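Local coordinates for Crh-like protein 5 (PDB 6IBU) that cuts chitin chains and transfers them to 1,6-beta-glucan or to other chitin, cross-linking the polysaccharides of the fungal cell wall and septa, at residues V90-S93 / D97-D100; D100-G105 / Q110-Y115; T128-A133 / A158-L163; E137-Y142 / T213-S218; I144-D149 / T177-R182. All coordinates share one frame; numbering follows the deposited sequence.

Contact 1: residues V90-S93 / D97-D100; sequences VLES and DEVD
Leu91 and Val99 form a hydrogen-bonded pair in an antiparallel beta hairpin, strands 85-93 and 98-105, in the cleft-bearing sheet of the GH16 beta-jelly-roll. Leu91 N gives its hydrogen to Val99 O at 2.7 Å, and Val99 N returns a bond to Leu91 O at 2.9 Å. Nearer the turn, Ser93 N reaches Asp97 O, also at 2.9 Å. Side chains alternate across the sheet. Leu91 and Val99, both apolar, turn inward and touch Ile144 of the opposing sheet, whereas Val90, Glu92, Glu98 and Asp100 line the other face. Glu98 is the nucleophile by similarity, and with Asp100 and Glu102 it spells the E-x-D-x-E signature of the family; regular strand alternation brings all three acids to one face. At the turn, polar residues tie the loops: Asp97 accepts hydrogen bonds from Lys118 N, Gln176 N and Thr177, and Ser93 OG is bonded to Asp95. On the cleft face Val90 gives the acids an apolar neighbour, its CG1 lying 3.7 Å from Glu98 OE1 and its CG2 3.8 Å from Asp100 CB. Glu92 runs outward with CG anti to the backbone N (chi1 -176°), which carries its carboxylate to a salt bridge with the chitin-binding Arg182. The Glu92 carboxylate plane is turned 57° from that of Glu98. Glu98, by contrast, bends at chi2, and its OE2 ends 2.5 Å from Asp100 OD2.

Contact 2: residues D100-G105 / Q110-Y115; sequences DWEVLG and QVQTNY
Trp101 lies beside Thr113 in the antiparallel hairpin of strands 98-105 and 110-116, the next hairpin in the cleft sheet of the jelly roll. From CB, with CG placed beside the backbone N (chi1 -59°), the indole descends into the core between the sheets. Its NE1 edge passes Tyr142 CB and Ile144 CG1 of the opposing sheet. On the benzene side, CE3 and CZ3 reach the neighbouring strand: CZ3 is 3.6 Å from Thr113 CG2 and 3.9 Å from Val111 CG2. A broad indole suits this place because it spans both strands and meets Trp153 and Tyr142 edge-to-face. Thr113 divides its labour, the methyl against the indole and OG1 hydrogen-bonded to Thr128 O and Arg161 NH1.

The opposite face belongs to the cleft. There Asp100 and Asn114 run side by side, Asp100 OD1 resting 3.4 Å from Asn114 CB. Glu102, which binds chitin and is the proton donor by similarity, bends at chi2 away from strand 110-116, and its OE1 is held by Ser88. Paired backbone bonds hold the strands in register, among them Glu102 N to Gln112 O at 2.9 Å and Gln112 N to Glu102 O at 2.8 Å. Toward the turn the strands diverge and a water takes over, accepting from Leu104 N at 2.8 Å and donating to Gln110 O at 2.7 Å.

Contact 3: residues T128-A133 / A158-L163; sequences TYVPVA and AVVRTL
Arg161 lays its guanidinium beneath the hydroxyl of Thr128, whose OG1 sits 3.5 Å above the plane and over its centre. The approach is over the face rather than along an N-H, since the N-H groups of a guanidinium lie in its plane and those of NH1 are used on Arg126 O and Thr113 OG1. The chain from CG to NE is fully extended, and CG stands opposite the backbone N (chi1 -178°), so the charged group spans the distance to strand 128-131 although the CA atoms of Thr128 and Arg161 are 8.1 Å apart. Alongside, Val130 and Val160 meet at about a right angle. Their CG2 methyls are 4.0 Å apart, and Val130 CG1 lies 3.9 Å from Val160 O. Val160 and Arg161 can both turn toward the same strand because they form a classic beta bulge opposite Trp153, the residue against which Arg161 also makes a cation-pi contact.

The contact closes one margin of the beta sandwich: strand 128-131 is outermost in the cleft sheet, and 158-164 ends a run of strands in the other. No hydrogen bond links the two segments directly. Compact beta-branched valines fill the narrow gap, while the long arginine reaches Thr113 of the cleft sheet and Arg126, just before strand 128-131. Cohesion therefore comes largely from packing, with bonds to Arg126 and Thr113 and the Trp153 ring helping to set the plane over which Thr128 OG1 lies.

Contact 4: residues E137-Y142 / T213-S218; sequences ETFHTY and TMYVKS
Phe139 packs against Tyr215 and Lys217 on the outer surface of the jelly roll, in the sheet that backs the cleft sheet. Strands 140-146 and 212-223 both pair with strand 71-78, which runs between them, and the Phe139 ring, reaching over Lys78, bridges the interval.

The close part is mostly apolar. Lys217 CD sits almost exactly over the ring centre, 3.5 Å from the centroid and 8° off the normal, a CH-pi contact along the aliphatic run of the lysine. At the far end of the ring, CZ touches Tyr215 CB at 3.5 Å, and CE1 comes within 3.4 Å of Tyr215 O. Phenylalanine suits the site, offering a flat face to the lysine methylenes and ring carbons to the strand.

The loose part lies toward solvent. Beyond CB the Tyr215 ring leads away from Phe139, and Thr213 CG2 covers part of one of its faces. Lys217 is an exposed residue whose long chain can lie on the ring. Beyond CD the chain bends at chi3 (-130°) and climbs away from the ring, leaving NZ over the face in a long cation-pi contact, 4.9 Å from the centroid.

Contact 5: residues I144-D149 / T177-R182; sequences IDWTKD and TPMRLR
Met179 and Trp146 make a Met-aromatic contact in the buried core beneath the catalytic cleft, the methionine side chain being about 6 Å from that of Glu98, the nucleophile by similarity. The methyl CE is placed over one face of the indole, above the six-membered ring, as a CH-pi contact; its modelled separation is too short to be taken literally. SD stands further off, 4.6 Å from the centroid and oblique to it. A turn at chi3 (-65°) folds the methyl back over the ring, while CG and CB pass its outer end at 3.8 Å and 3.9 Å from Trp146 CH2. Unbranched and flexible, methionine can bend over an aromatic face in this way, and it touches Leu91 and Ser93 as well.

The segments belong to opposite sheets of the GH16 beta sandwich, strand 140-146 in the backing sheet and 179-187 in the cleft sheet. Even their nearest CA atoms, those of Trp146 and Met179, are 10.4 Å apart, a gap suited to a large indole. Strand alternation sends Leu181 inward against Leu91 and Arg182, a chitin-binding residue, to the cleft side, where Asp63 holds it by a salt bridge. Phe68 meets the indole edge-to-face, and NE1 spends its hydrogen on Pro175 O. Thr177 turns its side chain away from the tryptophan, toward the acids of the turn between strands 85-93 and 98-105. Its carbonyl approaches the rim of the indole in the ring plane, with Thr177 O 3.1 Å from Trp146 CH2.

How the contacts relate
Contacts 1, 2 and 5 are buried, contact 3 is partly so, and contact 4 lies at the surface. Contacts 1 and 2 share strand 98-105 and meet at Asp100, and the two consecutive hairpins carry the acids of the probable catalytic site on one face and apolar residues on the other. Contact 5 adjoins contact 1 through the pairing of strands 85-93 and 179-187, with Val90 O bonded to Arg182 N. Backbone hydrogen bonds dominate within the cleft sheet; contacts 3 and 5, which join the two sheets, rely on side-chain packing. Contacts 4 and 5 lie at the two ends of strand 140-146, contact 4 on the outer face through the residue just before it and contact 5 in the core.

Contact 1: residues V90-S93 / D97-D100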
# COMPACT_ATOMS: atom_id res chain seq x y z
N VAL A 90 0.46 0.37 0.36
CA VAL A 90 -0.31 -0.88 0.15
C VAL A 90 -1.79 -0.58 -0.08
O VAL A 90 -2.40 -0.01 0.80
CB VAL A 90 -0.15 -1.82 1.35
CG1 VAL A 90 -1.02 -3.06 1.18
CG2 VAL A 90 1.30 -2.19 1.55
N LEU A 91 -2.36 -1.11 -1.16
CA LEU A 91 -3.82 -1.28 -1.26
C LEU A 91 -4.11 -2.71 -0.85
O LEU A 91 -3.45 -3.61 -1.39
CB LEU A 91 -4.28 -0.99 -2.68
CG LEU A 91 -4.08 0.45 -3.11
CD1 LEU A 91 -4.57 0.64 -4.54
CD2 LEU A 91 -4.79 1.38 -2.16
N GLU A 92 -5.02 -2.91 0.10
CA GLU A 92 -5.28 -4.27 0.63
C GLU A 92 -6.77 -4.43 0.90
O GLU A 92 -7.37 -3.55 1.53
CB GLU A 92 -4.47 -4.53 1.89
CG GLU A 92 -4.64 -5.95 2.41
CD GLU A 92 -3.69 -6.32 3.54
OE1 GLU A 92 -3.76 -5.64 4.59
OE2 GLU A 92 -2.85 -7.25 3.34
N SER A 93 -7.30 -5.59 0.50
CA SER A 93 -8.70 -5.99 0.78
C SER A 93 -8.72 -6.94 1.97
O SER A 93 -7.68 -7.49 2.36
CB SER A 93 -9.31 -6.62 -0.43
OG SER A 93 -9.11 -8.02 -0.43
N ASP A 97 -6.63 -9.57 -1.35
CA ASP A 97 -6.24 -8.95 -2.63
C ASP A 97 -5.32 -7.79 -2.25
O ASP A 97 -5.50 -7.19 -1.19
CB ASP A 97 -7.42 -8.44 -3.44
CG ASP A 97 -8.19 -9.53 -4.17
OD1 ASP A 97 -7.64 -10.63 -4.37
OD2 ASP A 97 -9.37 -9.26 -4.54
N GLU A 98 -4.33 -7.49 -3.08
CA GLU A 98 -3.33 -6.53 -2.64
C GLU A 98 -2.53 -6.00 -3.82
O GLU A 98 -2.18 -6.78 -4.67
CB GLU A 98 -2.41 -7.21 -1.66
CG GLU A 98 -1.82 -6.25 -0.67
CD GLU A 98 -0.32 -6.16 -0.76
OE1 GLU A 98 0.35 -6.33 0.29
OE2 GLU A 98 0.21 -5.94 -1.88
N VAL A 99 -2.25 -4.71 -3.79
CA VAL A 99 -1.37 -4.01 -4.75
C VAL A 99 -0.46 -3.12 -3.90
O VAL A 99 -0.98 -2.43 -3.00
CB VAL A 99 -2.19 -3.18 -5.76
CG1 VAL A 99 -1.29 -2.37 -6.66
CG2 VAL A 99 -3.12 -4.07 -6.56
N ASP A 100 0.83 -3.11 -4.18
CA ASP A 100 1.73 -2.31 -3.34
C ASP A 100 2.94 -1.79 -4.11
O ASP A 100 3.26 -2.29 -5.23
CB ASP A 100 2.13 -3.06 -2.07
CG ASP A 100 3.06 -4.22 -2.29
OD1 ASP A 100 4.23 -3.98 -2.60
OD2 ASP A 100 2.61 -5.39 -2.09

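Contact 2: residues D100-G105 / Q110-Y115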
# COMPACT_ATOMS: atom_id res chain seq x y z
N ASP A 100 0.83 -3.11 -4.18
CA ASP A 100 1.73 -2.31 -3.34
C ASP A 100 2.94 -1.79 -4.11
O ASP A 100 3.26 -2.29 -5.23
CB ASP A 100 2.13 -3.06 -2.07
CG ASP A 100 3.06 -4.22 -2.29
OD1 ASP A 100 4.23 -3.98 -2.60
OD2 ASP A 100 2.61 -5.39 -2.09
N TRP A 101 3.54 -0.77 -3.50
CA TRP A 101 4.89 -0.23 -3.77
C TRP A 101 5.76 -0.57 -2.56
O TRP A 101 5.25 -0.47 -1.44
CB TRP A 101 4.82 1.28 -3.98
CG TRP A 101 3.96 1.82 -5.07
CD1 TRP A 101 2.70 2.32 -4.97
CD2 TRP A 101 4.36 2.07 -6.43
NE1 TRP A 101 2.26 2.81 -6.17
CE2 TRP A 101 3.27 2.68 -7.09
CE3 TRP A 101 5.52 1.80 -7.16
CZ2 TRP A 101 3.32 3.04 -8.44
CZ3 TRP A 101 5.57 2.15 -8.49
CH2 TRP A 101 4.49 2.77 -9.12
N GLU A 102 7.00 -1.00 -2.76
CA GLU A 102 7.98 -1.14 -1.66
C GLU A 102 9.26 -0.41 -2.06
O GLU A 102 9.80 -0.73 -3.10
CB GLU A 102 8.30 -2.61 -1.38
CG GLU A 102 7.08 -3.48 -1.13
CD GLU A 102 6.34 -3.15 0.15
OE1 GLU A 102 6.98 -2.86 1.17
OE2 GLU A 102 5.10 -3.16 0.13
N VAL A 103 9.72 0.55 -1.27
CA VAL A 103 11.09 1.09 -1.44
C VAL A 103 11.99 0.48 -0.35
O VAL A 103 11.54 0.30 0.78
CB VAL A 103 11.11 2.63 -1.42
CG1 VAL A 103 12.51 3.17 -1.55
CG2 VAL A 103 10.23 3.21 -2.51
N LEU A 104 13.23 0.16 -0.70
CA LEU A 104 14.24 -0.34 0.26
C LEU A 104 15.24 0.79 0.47
O LEU A 104 15.64 1.39 -0.54
CB LEU A 104 14.89 -1.59 -0.32
CG LEU A 104 13.90 -2.69 -0.68
CD1 LEU A 104 14.64 -3.84 -1.33
CD2 LEU A 104 13.11 -3.19 0.53
N GLY A 105 15.57 1.10 1.72
CA GLY A 105 16.45 2.23 2.06
C GLY A 105 17.78 2.21 1.34
O GLY A 105 18.22 3.26 0.91
N GLN A 110 15.70 2.02 -7.47
CA GLN A 110 14.49 1.26 -7.83
C GLN A 110 13.41 1.40 -6.75
O GLN A 110 13.70 1.83 -5.60
CB GLN A 110 14.79 -0.22 -8.03
CG GLN A 110 16.10 -0.53 -8.73
CD GLN A 110 16.34 -2.03 -8.70
OE1 GLN A 110 16.26 -2.71 -9.72
NE2 GLN A 110 16.57 -2.58 -7.52
N VAL A 111 12.19 1.06 -7.15
CA VAL A 111 11.06 0.72 -6.25
C VAL A 111 10.54 -0.64 -6.72
O VAL A 111 10.63 -0.94 -7.91
CB VAL A 111 9.95 1.79 -6.27
CG1 VAL A 111 10.44 3.09 -5.69
CG2 VAL A 111 9.40 2.01 -7.67
N GLN A 112 10.03 -1.44 -5.81
CA GLN A 112 9.44 -2.74 -6.19
C GLN A 112 7.93 -2.55 -6.35
O GLN A 112 7.34 -1.83 -5.57
CB GLN A 112 9.81 -3.84 -5.20
CG GLN A 112 9.54 -5.21 -5.81
CD GLN A 112 9.63 -6.33 -4.82
OE1 GLN A 112 10.15 -7.39 -5.14
NE2 GLN A 112 9.12 -6.12 -3.62
N THR A 113 7.36 -3.15 -7.38
CA THR A 113 5.89 -3.22 -7.55
C THR A 113 5.46 -4.63 -7.18
O THR A 113 6.22 -5.56 -7.36
CB THR A 113 5.42 -2.83 -8.95
OG1 THR A 113 6.01 -3.69 -9.92
CG2 THR A 113 5.68 -1.37 -9.28
N ASN A 114 4.27 -4.78 -6.67
CA ASN A 114 3.82 -6.12 -6.25
C ASN A 114 2.30 -6.21 -6.21
O ASN A 114 1.63 -5.19 -6.07
CB ASN A 114 4.36 -6.45 -4.88
CG ASN A 114 5.07 -7.77 -4.90
OD1 ASN A 114 4.47 -8.81 -5.15
ND2 ASN A 114 6.37 -7.71 -4.70
N TYR A 115 1.80 -7.42 -6.27
CA TYR A 115 0.36 -7.68 -6.06
C TYR A 115 0.23 -9.11 -5.56
O TYR A 115 1.13 -9.92 -5.80
CB TYR A 115 -0.42 -7.41 -7.34
CG TYR A 115 -0.42 -8.56 -8.31
CD1 TYR A 115 0.62 -8.74 -9.20
CD2 TYR A 115 -1.45 -9.48 -8.29
CE1 TYR A 115 0.62 -9.82 -10.07
CE2 TYR A 115 -1.47 -10.55 -9.16
CZ TYR A 115 -0.44 -10.71 -10.06
OH TYR A 115 -0.45 -11.76 -10.90
O HOH W 1 14.26 0.52 -3.27

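Contact 3: residues T128-A133 / A158-L163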
# COMPACT_ATOMS: atom_id res chain seq x y z
N THR A 128 7.98 -6.95 -9.45
CA THR A 128 8.76 -6.32 -10.54
C THR A 128 9.48 -5.10 -9.95
O THR A 128 8.81 -4.27 -9.34
CB THR A 128 7.83 -5.88 -11.67
OG1 THR A 128 7.33 -7.05 -12.32
CG2 THR A 128 8.50 -4.98 -12.68
N TYR A 129 10.78 -4.97 -10.18
CA TYR A 129 11.52 -3.73 -9.83
C TYR A 129 11.43 -2.76 -11.00
O TYR A 129 11.53 -3.20 -12.14
CB TYR A 129 12.97 -4.05 -9.46
CG TYR A 129 13.08 -4.81 -8.17
CD1 TYR A 129 12.98 -6.19 -8.17
CD2 TYR A 129 13.25 -4.15 -6.96
CE1 TYR A 129 13.09 -6.91 -7.00
CE2 TYR A 129 13.36 -4.86 -5.78
CZ TYR A 129 13.29 -6.24 -5.80
OH TYR A 129 13.39 -6.96 -4.65
N VAL A 130 11.28 -1.47 -10.71
CA VAL A 130 11.28 -0.42 -11.77
C VAL A 130 12.28 0.65 -11.36
O VAL A 130 12.36 0.97 -10.19
CB VAL A 130 9.86 0.15 -11.98
CG1 VAL A 130 8.87 -0.97 -12.20
CG2 VAL A 130 9.37 1.02 -10.84
N PRO A 131 13.04 1.23 -12.30
CA PRO A 131 14.01 2.27 -11.96
C PRO A 131 13.29 3.55 -11.50
O PRO A 131 12.33 3.90 -12.07
CB PRO A 131 14.77 2.54 -13.28
CG PRO A 131 14.33 1.42 -14.24
CD PRO A 131 12.96 1.00 -13.75
N VAL A 132 13.80 4.17 -10.45
CA VAL A 132 13.31 5.47 -9.89
C VAL A 132 14.53 6.25 -9.37
O VAL A 132 15.43 5.64 -8.77
CB VAL A 132 12.28 5.24 -8.78
CG1 VAL A 132 11.60 6.54 -8.36
CG2 VAL A 132 11.24 4.23 -9.18
N ALA A 133 14.57 7.55 -9.59
CA ALA A 133 15.74 8.37 -9.22
C ALA A 133 15.65 8.63 -7.72
O ALA A 133 14.66 9.19 -7.28
CB ALA A 133 15.75 9.65 -10.02
N ALA A 158 4.40 8.45 -15.44
CA ALA A 158 4.92 7.54 -16.48
C ALA A 158 4.49 6.12 -16.11
O ALA A 158 4.78 5.70 -14.98
CB ALA A 158 6.42 7.66 -16.60
N VAL A 159 3.83 5.39 -17.00
CA VAL A 159 3.42 3.99 -16.68
C VAL A 159 4.70 3.16 -16.48
O VAL A 159 5.60 3.24 -17.35
CB VAL A 159 2.52 3.39 -17.76
CG1 VAL A 159 2.34 1.90 -17.56
CG2 VAL A 159 1.17 4.08 -17.79
N VAL A 160 4.80 2.41 -15.38
CA VAL A 160 6.01 1.56 -15.13
C VAL A 160 5.63 0.09 -15.10
O VAL A 160 6.54 -0.74 -15.28
CB VAL A 160 6.77 1.97 -13.85
CG1 VAL A 160 7.32 3.37 -14.00
CG2 VAL A 160 5.91 1.85 -12.60
N ARG A 161 4.35 -0.24 -14.89
CA ARG A 161 3.89 -1.64 -14.95
C ARG A 161 2.39 -1.70 -15.19
O ARG A 161 1.67 -0.95 -14.54
CB ARG A 161 4.18 -2.35 -13.63
CG ARG A 161 3.78 -3.82 -13.64
CD ARG A 161 4.23 -4.48 -12.37
NE ARG A 161 3.80 -5.86 -12.36
CZ ARG A 161 3.93 -6.68 -11.33
NH1 ARG A 161 4.52 -6.25 -10.22
NH2 ARG A 161 3.49 -7.92 -11.44
N THR A 162 1.95 -2.67 -15.99
CA THR A 162 0.52 -3.01 -16.17
C THR A 162 0.30 -4.49 -15.89
O THR A 162 0.96 -5.32 -16.52
CB THR A 162 0.05 -2.67 -17.59
OG1 THR A 162 0.18 -1.27 -17.82
CG2 THR A 162 -1.39 -3.08 -17.79
N LEU A 163 -0.62 -4.79 -14.98
CA LEU A 163 -1.13 -6.15 -14.75
C LEU A 163 -2.53 -6.23 -15.37
O LEU A 163 -3.42 -5.55 -14.88
CB LEU A 163 -1.15 -6.43 -13.24
CG LEU A 163 -1.93 -7.68 -12.85
CD1 LEU A 163 -1.16 -8.90 -13.32
CD2 LEU A 163 -2.20 -7.69 -11.36

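Contact 4: residues E137-Y142 / T213-S218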
# COMPACT_ATOMS: atom_id res chain seq x y z
N GLU A 137 15.66 10.37 -1.48
CA GLU A 137 16.24 11.73 -1.38
C GLU A 137 15.30 12.75 -1.99
O GLU A 137 15.48 13.94 -1.79
CB GLU A 137 17.63 11.76 -2.00
CG GLU A 137 18.71 12.28 -1.04
CD GLU A 137 19.83 11.32 -0.60
OE1 GLU A 137 19.82 10.13 -1.02
OE2 GLU A 137 20.73 11.78 0.17
N THR A 138 14.27 12.29 -2.62
CA THR A 138 13.38 13.25 -3.30
C THR A 138 11.96 12.70 -3.25
O THR A 138 11.86 11.52 -3.13
CB THR A 138 13.78 13.34 -4.76
OG1 THR A 138 13.04 14.38 -5.39
CG2 THR A 138 13.49 12.05 -5.47
N PHE A 139 10.90 13.50 -3.34
CA PHE A 139 9.48 13.04 -3.42
C PHE A 139 9.20 12.56 -4.84
O PHE A 139 9.76 13.12 -5.79
CB PHE A 139 8.54 14.17 -3.02
CG PHE A 139 8.48 14.32 -1.53
CD1 PHE A 139 7.60 13.54 -0.81
CD2 PHE A 139 9.34 15.17 -0.86
CE1 PHE A 139 7.54 13.65 0.57
CE2 PHE A 139 9.27 15.28 0.52
CZ PHE A 139 8.37 14.52 1.23
N HIS A 140 8.37 11.52 -4.97
CA HIS A 140 7.82 11.05 -6.26
C HIS A 140 6.33 10.86 -6.05
O HIS A 140 5.91 10.68 -4.91
CB HIS A 140 8.48 9.75 -6.71
CG HIS A 140 9.89 9.92 -7.14
ND1 HIS A 140 10.22 10.51 -8.33
CD2 HIS A 140 11.05 9.60 -6.53
CE1 HIS A 140 11.53 10.54 -8.44
NE2 HIS A 140 12.07 10.00 -7.35
N THR A 141 5.58 10.84 -7.13
CA THR A 141 4.14 10.54 -7.10
C THR A 141 3.97 9.08 -7.49
O THR A 141 4.22 8.75 -8.64
CB THR A 141 3.36 11.48 -8.01
OG1 THR A 141 3.68 12.80 -7.59
CG2 THR A 141 1.88 11.24 -7.91
N TYR A 142 3.53 8.26 -6.55
CA TYR A 142 3.28 6.82 -6.80
C TYR A 142 1.78 6.64 -7.03
O TYR A 142 0.98 6.92 -6.14
CB TYR A 142 3.82 6.01 -5.64
CG TYR A 142 5.30 6.12 -5.44
CD1 TYR A 142 6.18 5.24 -6.05
CD2 TYR A 142 5.83 7.11 -4.62
CE1 TYR A 142 7.55 5.35 -5.86
CE2 TYR A 142 7.19 7.20 -4.39
CZ TYR A 142 8.05 6.32 -5.00
OH TYR A 142 9.40 6.43 -4.79
N THR A 213 13.40 7.91 8.21
CA THR A 213 12.04 8.46 8.08
C THR A 213 11.58 8.47 6.63
O THR A 213 12.26 9.05 5.78
CB THR A 213 11.93 9.84 8.74
OG1 THR A 213 12.34 9.71 10.10
CG2 THR A 213 10.50 10.35 8.67
N MET A 214 10.42 7.88 6.39
CA MET A 214 9.65 7.99 5.13
C MET A 214 8.69 9.17 5.31
O MET A 214 8.16 9.35 6.41
CB MET A 214 8.92 6.67 4.87
CG MET A 214 7.57 6.78 4.15
SD MET A 214 6.71 5.16 4.16
CE MET A 214 5.13 5.65 3.48
N TYR A 215 8.51 9.98 4.28
CA TYR A 215 7.56 11.13 4.32
C TYR A 215 6.48 10.95 3.26
O TYR A 215 6.79 10.70 2.10
CB TYR A 215 8.29 12.45 4.08
CG TYR A 215 9.32 12.77 5.12
CD1 TYR A 215 10.62 12.30 5.00
CD2 TYR A 215 9.02 13.58 6.22
CE1 TYR A 215 11.59 12.61 5.94
CE2 TYR A 215 9.98 13.91 7.16
CZ TYR A 215 11.27 13.42 7.02
OH TYR A 215 12.24 13.69 7.93
N VAL A 216 5.24 11.12 3.67
CA VAL A 216 4.08 11.17 2.73
C VAL A 216 3.49 12.58 2.80
O VAL A 216 2.96 12.93 3.84
CB VAL A 216 3.06 10.07 3.05
CG1 VAL A 216 1.78 10.28 2.24
CG2 VAL A 216 3.66 8.68 2.82
N LYS A 217 3.60 13.37 1.76
CA LYS A 217 3.06 14.75 1.88
C LYS A 217 1.62 14.80 1.40
O LYS A 217 0.89 15.62 1.95
CB LYS A 217 3.98 15.86 1.37
CG LYS A 217 4.55 15.79 -0.02
CD LYS A 217 5.77 16.71 -0.12
CE LYS A 217 5.74 17.65 -1.31
NZ LYS A 217 6.54 18.88 -1.07
N SER A 218 1.17 13.92 0.50
CA SER A 218 -0.25 13.97 0.05
C SER A 218 -0.76 12.61 -0.41
O SER A 218 0.05 11.74 -0.80
CB SER A 218 -0.47 15.04 -0.99
OG SER A 218 0.03 14.66 -2.26

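Contact 5: residues I144-D149 / T177-R182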
# COMPACT_ATOMS: atom_id res chain seq x y z
N ILE A 144 -1.45 4.21 -8.51
CA ILE A 144 -2.04 2.89 -8.87
C ILE A 144 -3.40 3.16 -9.48
O ILE A 144 -4.22 3.67 -8.78
CB ILE A 144 -2.14 1.98 -7.64
CG1 ILE A 144 -0.77 1.66 -7.06
CG2 ILE A 144 -2.93 0.72 -7.99
CD1 ILE A 144 -0.81 0.96 -5.73
N ASP A 145 -3.57 2.87 -10.76
CA ASP A 145 -4.87 2.90 -11.47
C ASP A 145 -5.44 1.49 -11.44
O ASP A 145 -4.75 0.56 -11.82
CB ASP A 145 -4.74 3.48 -12.87
CG ASP A 145 -4.73 5.01 -12.85
OD1 ASP A 145 -5.85 5.63 -12.75
OD2 ASP A 145 -3.60 5.59 -12.90
N TRP A 146 -6.65 1.34 -10.95
CA TRP A 146 -7.20 0.00 -10.65
C TRP A 146 -8.59 -0.12 -11.26
O TRP A 146 -9.51 0.54 -10.80
CB TRP A 146 -7.16 -0.18 -9.15
CG TRP A 146 -7.87 -1.37 -8.63
CD1 TRP A 146 -7.91 -2.62 -9.16
CD2 TRP A 146 -8.57 -1.41 -7.38
NE1 TRP A 146 -8.62 -3.44 -8.33
CE2 TRP A 146 -9.03 -2.73 -7.23
CE3 TRP A 146 -8.85 -0.46 -6.40
CZ2 TRP A 146 -9.79 -3.12 -6.14
CZ3 TRP A 146 -9.59 -0.85 -5.31
CH2 TRP A 146 -10.05 -2.16 -5.19
N THR A 147 -8.70 -0.92 -12.31
CA THR A 147 -9.98 -1.18 -13.00
C THR A 147 -10.17 -2.69 -13.05
O THR A 147 -9.23 -3.40 -12.71
CB THR A 147 -9.98 -0.55 -14.40
OG1 THR A 147 -9.12 -1.22 -15.30
CG2 THR A 147 -9.55 0.90 -14.35
N LYS A 148 -11.36 -3.12 -13.46
CA LYS A 148 -11.67 -4.57 -13.59
C LYS A 148 -10.85 -5.14 -14.76
O LYS A 148 -10.69 -6.35 -14.80
CB LYS A 148 -13.19 -4.81 -13.66
CG LYS A 148 -14.02 -3.84 -14.47
CD LYS A 148 -15.52 -4.02 -14.31
CE LYS A 148 -16.01 -3.67 -12.92
NZ LYS A 148 -17.23 -2.83 -12.96
N ASP A 149 -10.28 -4.30 -15.62
CA ASP A 149 -9.47 -4.78 -16.77
C ASP A 149 -7.98 -4.86 -16.42
O ASP A 149 -7.31 -5.69 -17.00
CB ASP A 149 -9.68 -3.90 -18.00
CG ASP A 149 -11.04 -4.06 -18.67
OD1 ASP A 149 -11.69 -5.14 -18.49
OD2 ASP A 149 -11.42 -3.12 -19.42
N THR A 177 -11.46 -6.71 -5.03
CA THR A 177 -12.36 -6.52 -3.88
C THR A 177 -12.03 -5.17 -3.28
O THR A 177 -10.98 -4.63 -3.56
CB THR A 177 -12.22 -7.68 -2.90
OG1 THR A 177 -10.84 -7.81 -2.55
CG2 THR A 177 -12.73 -8.98 -3.48
N PRO A 178 -12.93 -4.59 -2.46
CA PRO A 178 -12.74 -3.23 -1.97
C PRO A 178 -11.46 -3.22 -1.13
O PRO A 178 -11.26 -4.11 -0.32
CB PRO A 178 -13.97 -2.94 -1.10
CG PRO A 178 -14.95 -4.07 -1.44
CD PRO A 178 -14.11 -5.24 -1.89
N MET A 179 -10.65 -2.20 -1.31
CA MET A 179 -9.33 -2.14 -0.68
C MET A 179 -9.19 -0.85 0.11
O MET A 179 -9.77 0.14 -0.27
CB MET A 179 -8.22 -2.23 -1.72
CG MET A 179 -8.07 -3.64 -2.24
SD MET A 179 -6.59 -3.92 -3.20
CE MET A 179 -6.88 -2.87 -4.61
N ARG A 180 -8.38 -0.90 1.16
CA ARG A 180 -8.02 0.32 1.90
C ARG A 180 -6.56 0.63 1.61
O ARG A 180 -5.85 -0.21 1.05
CB ARG A 180 -8.40 0.15 3.37
CG ARG A 180 -7.54 -0.83 4.15
CD ARG A 180 -7.43 -0.30 5.55
NE ARG A 180 -8.24 -1.10 6.45
CZ ARG A 180 -8.99 -0.65 7.45
NH1 ARG A 180 -9.05 0.64 7.75
NH2 ARG A 180 -9.68 -1.52 8.17
N LEU A 181 -6.15 1.86 1.86
CA LEU A 181 -4.77 2.30 1.63
C LEU A 181 -4.02 2.25 2.97
O LEU A 181 -4.52 2.80 3.94
CB LEU A 181 -4.84 3.70 1.02
CG LEU A 181 -3.52 4.41 0.77
CD1 LEU A 181 -2.63 3.63 -0.20
CD2 LEU A 181 -3.80 5.82 0.25
N ARG A 182 -2.89 1.55 3.00
CA ARG A 182 -2.01 1.47 4.20
C ARG A 182 -0.70 2.17 3.83
O ARG A 182 -0.15 1.91 2.74
CB ARG A 182 -1.79 0.02 4.62
CG ARG A 182 -3.03 -0.85 4.43
CD ARG A 182 -3.14 -2.14 5.23
NE ARG A 182 -2.61 -1.98 6.58
CZ ARG A 182 -2.11 -2.96 7.32
NH1 ARG A 182 -2.06 -4.20 6.86
NH2 ARG A 182 -1.64 -2.69 8.53